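Long-range contacts in COMB10 (Helicobacter pylori, PDB 2BHV), which probably forms, as a VirB10-like core subunit, part of the periplasmic portion of the Com type IV secretion system: residues I82-S86 with I111-G115; I105-R109 with M119-A123. One frame throughout, in Å; residues are numbered along the deposited sequence.

Contact 1 (I82-S86 with I111-G115); sequences IPKGS and ITPHG
Two tight turns meet side by side here, one between strands 80-82 and 87-94, the other between strands 103-111 and 117-119. The backbone of P83-S86 forms a type II beta turn: K84 sits at phi/psi -48/134 and G85 at 93/-3, where a beta-carbon would collide with the carbonyl oxygen of K84. S86 N donates to P83 O at 3.1 Å, and S86 OG, at chi1 -39°, reaches the same P83 O at a very short 2.4 Å. T112-G115 is a type I turn, with P113 at -59/-29 and H114 at -79/-15, closed by G115 N to T112 O at 2.7 Å; T112 OG1 bonds to the backbone N of I116, beyond the turn. The backbones come nearest, CA to CA, at S86 and T112, 4.3 Å apart. Both turns lie at the same end of the antiparallel neighbours 87-94 and 103-111: T112-G115 closes the 103-111/117-119 hairpin, P83-S86 leads from 80-82, paired with 72-73, into 87-94, and I111 pairs through its backbone with K87. Across the interface the packing is mainly apolar and centres on two prolines, both C-gamma exo: P83 CB lies 3.9 Å from P113 CD, and P83 CD touches T112 CG2 at 3.5 Å. P113 CG also rests 3.5 Å from K84 O and 3.9 Å from G85 C, so its ring lies against the K84-G85 part of the turn, and S86 OG is 3.7 Å from P113 CD. S86 CA approaches I111 O at 3.3 Å in a CA-H...O contact.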
# COMPACT_ATOMS: atom_id res chain seq x y z
N ILE A 82 3.45 42.05 -2.67
CA ILE A 82 4.07 41.26 -1.60
C ILE A 82 5.58 41.41 -1.64
O ILE A 82 6.23 40.87 -2.54
CB ILE A 82 3.70 39.76 -1.65
CG1 ILE A 82 2.18 39.58 -1.76
CG2 ILE A 82 4.24 39.05 -0.40
CD1 ILE A 82 1.75 38.16 -2.00
N PRO A 83 6.15 42.18 -0.69
CA PRO A 83 7.59 42.44 -0.60
C PRO A 83 8.36 41.20 -0.20
O PRO A 83 7.89 40.40 0.60
CB PRO A 83 7.70 43.50 0.50
CG PRO A 83 6.30 44.04 0.68
CD PRO A 83 5.40 42.89 0.37
N LYS A 84 9.55 41.04 -0.78
CA LYS A 84 10.50 40.03 -0.36
C LYS A 84 10.65 40.06 1.15
O LYS A 84 10.78 41.13 1.75
CB LYS A 84 11.84 40.30 -1.02
CG LYS A 84 12.89 39.25 -0.76
CD LYS A 84 14.23 39.69 -1.31
CE LYS A 84 15.30 38.65 -1.10
NZ LYS A 84 16.63 39.26 -1.29
N GLY A 85 10.62 38.89 1.76
CA GLY A 85 10.83 38.77 3.19
C GLY A 85 9.56 38.79 4.00
O GLY A 85 9.62 38.65 5.23
N SER A 86 8.41 38.96 3.35
CA SER A 86 7.13 38.87 4.06
C SER A 86 6.91 37.47 4.65
O SER A 86 7.31 36.45 4.07
CB SER A 86 5.95 39.21 3.17
OG SER A 86 6.23 40.29 2.31
N ILE A 111 2.23 39.05 6.40
CA ILE A 111 2.76 40.20 7.12
C ILE A 111 4.02 40.72 6.44
O ILE A 111 5.03 40.02 6.38
CB ILE A 111 3.04 39.87 8.61
CG1 ILE A 111 1.77 39.35 9.29
CG2 ILE A 111 3.59 41.11 9.33
CD1 ILE A 111 1.97 38.86 10.72
N THR A 112 3.94 41.94 5.90
CA THR A 112 5.09 42.52 5.21
C THR A 112 6.18 42.91 6.23
O THR A 112 5.89 43.07 7.42
CB THR A 112 4.74 43.74 4.31
OG1 THR A 112 4.44 44.90 5.12
CG2 THR A 112 3.59 43.42 3.35
N PRO A 113 7.42 43.05 5.76
CA PRO A 113 8.51 43.39 6.67
C PRO A 113 8.27 44.73 7.40
O PRO A 113 8.77 44.93 8.53
CB PRO A 113 9.71 43.51 5.73
CG PRO A 113 9.35 42.68 4.55
CD PRO A 113 7.90 42.90 4.37
N HIS A 114 7.53 45.64 6.77
CA HIS A 114 7.19 46.89 7.44
C HIS A 114 6.04 46.72 8.42
O HIS A 114 5.81 47.59 9.25
CB HIS A 114 6.91 48.00 6.44
CG HIS A 114 8.15 48.70 5.97
ND1 HIS A 114 9.41 48.15 6.10
CD2 HIS A 114 8.33 49.90 5.37
CE1 HIS A 114 10.32 48.98 5.61
NE2 HIS A 114 9.68 50.05 5.15
N GLY A 115 5.33 45.59 8.32
CA GLY A 115 4.32 45.23 9.30
C GLY A 115 2.90 45.54 8.88
O GLY A 115 2.02 45.64 9.73

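Contact 2 (I105-R109 with M119-A123); sequences IVWSR and MLTNA
One carbonyl oxygen takes two successive amides: S108 O accepts L120 N at 2.6 Å and T121 N at 3.0 Å, with N-H...O angles of 146° and 162°. This fork forms where the antiparallel pairing of 105-109 with 119-123 gives out. R109 and M119 are a non-hydrogen-bonded antiparallel pair, CA atoms 4.7 Å apart; next, S108 and T121 lie with CA atoms 4.5 Å apart, and L120 at phi/psi -116/-44 bends the second chain so that its amide and the following one both face S108 O. S108, at -99/-43, is itself kinked, and with R109 it faces I89 on the neighbouring strand in a classic beta bulge. R109 and M119 project to the same face of the sheet: R109 (chi1 p, chi2 and chi3 t) brings CD to 3.9 Å from M119 SD before its end leads away. L120 points toward the strand, its CB 3.4 Å from W107 O and its CD1 4.3 Å from W107 CB and 4.0 Å from R109 N. W107 uses chi1 m and chi2 109°, turning its indole end away from 119-123 to bond through NE1 to T154. T121 OG1 stays 4.2 Å from V106 CG1 and makes a weak 2.9 Å bond to L120 O. Strand 103-111 lies between 87-94 and 117-119 in the large mixed sheet, M119 pairs onward with V240 and A242 of strand 239-245, L120 packs on F244, and helix 132-146 meets V106 through L138 and T121 through R141 and N142.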
# COMPACT_ATOMS: atom_id res chain seq x y z
N ILE A 105 -3.54 23.27 3.30
CA ILE A 105 -2.99 24.47 3.91
C ILE A 105 -3.85 25.66 3.49
O ILE A 105 -4.00 25.94 2.31
CB ILE A 105 -1.53 24.70 3.49
CG1 ILE A 105 -0.68 23.46 3.77
CG2 ILE A 105 -0.96 25.90 4.22
CD1 ILE A 105 0.61 23.44 3.03
N VAL A 106 -4.44 26.34 4.47
CA VAL A 106 -5.12 27.60 4.21
C VAL A 106 -4.19 28.74 4.59
O VAL A 106 -3.92 28.96 5.76
CB VAL A 106 -6.41 27.72 5.03
CG1 VAL A 106 -7.17 29.00 4.66
CG2 VAL A 106 -7.28 26.53 4.81
N TRP A 107 -3.69 29.45 3.59
CA TRP A 107 -2.90 30.62 3.87
C TRP A 107 -3.83 31.77 4.24
O TRP A 107 -4.63 32.23 3.42
CB TRP A 107 -2.01 30.97 2.67
CG TRP A 107 -1.02 29.87 2.34
CD1 TRP A 107 -1.04 29.05 1.25
CD2 TRP A 107 0.14 29.47 3.11
NE1 TRP A 107 0.01 28.16 1.29
CE2 TRP A 107 0.76 28.40 2.41
CE3 TRP A 107 0.71 29.92 4.32
CZ2 TRP A 107 1.92 27.77 2.88
CZ3 TRP A 107 1.86 29.29 4.78
CH2 TRP A 107 2.45 28.23 4.06
N SER A 108 -3.73 32.23 5.49
CA SER A 108 -4.72 33.16 6.02
C SER A 108 -4.27 34.62 5.99
O SER A 108 -5.05 35.49 5.65
CB SER A 108 -5.16 32.77 7.43
OG SER A 108 -4.17 33.09 8.38
N ARG A 109 -3.01 34.89 6.35
CA ARG A 109 -2.51 36.26 6.21
C ARG A 109 -1.03 36.39 5.90
O ARG A 109 -0.24 35.49 6.20
CB ARG A 109 -2.92 37.15 7.39
CG ARG A 109 -2.21 36.92 8.71
CD ARG A 109 -2.89 37.77 9.82
NE ARG A 109 -2.25 37.60 11.13
CZ ARG A 109 -2.36 36.51 11.91
NH1 ARG A 109 -3.08 35.45 11.50
NH2 ARG A 109 -1.73 36.47 13.09
N MET A 119 -4.91 40.44 4.91
CA MET A 119 -5.84 39.34 5.16
C MET A 119 -6.20 38.57 3.91
O MET A 119 -6.48 39.15 2.86
CB MET A 119 -7.13 39.84 5.81
CG MET A 119 -7.28 39.38 7.24
SD MET A 119 -5.83 39.81 8.21
CE MET A 119 -5.93 41.62 8.24
N LEU A 120 -6.19 37.24 4.03
CA LEU A 120 -6.63 36.35 2.96
C LEU A 120 -7.86 35.58 3.43
O LEU A 120 -8.83 35.44 2.68
CB LEU A 120 -5.50 35.41 2.55
CG LEU A 120 -4.18 36.09 2.16
CD1 LEU A 120 -3.00 35.16 2.34
CD2 LEU A 120 -4.21 36.65 0.73
N THR A 121 -7.82 35.09 4.67
CA THR A 121 -8.96 34.42 5.30
C THR A 121 -8.88 34.65 6.82
O THR A 121 -7.86 34.38 7.44
CB THR A 121 -8.98 32.90 4.99
OG1 THR A 121 -8.89 32.68 3.57
CG2 THR A 121 -10.26 32.26 5.52
N ASN A 122 -9.98 35.13 7.40
CA ASN A 122 -10.06 35.50 8.84
C ASN A 122 -10.06 34.34 9.86
O ASN A 122 -9.60 33.24 9.58
CB ASN A 122 -11.31 36.36 9.09
CG ASN A 122 -11.08 37.86 8.83
OD1 ASN A 122 -10.11 38.26 8.17
ND2 ASN A 122 -12.00 38.70 9.34
N ALA A 123 -10.71 34.61 11.01
CA ALA A 123 -10.64 33.80 12.27
C ALA A 123 -9.52 32.75 12.33
O ALA A 123 -8.95 32.52 13.40
CB ALA A 123 -12.03 33.18 12.64

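Overall arrangement
Contacts 1 and 2 share the hairpin of strands 103-111 and 117-119: contact 1 takes in its turn, contact 2 the far end of its pairing, where the second strand gives out. Their centres are about 16 Å apart, and the segments of one alternate with those of the other along the chain, with I110 alone between R109 and I111 and without further touch. Contact 1 joins two turns farther out, about 20 Å from the chain centre; contact 2, about 11 Å from it, lies deeper, beside helix 132-146. I196 of the second subunit packs on I105, in segment 105-109 of contact 2, but that subunit does not touch the segments of contact 1.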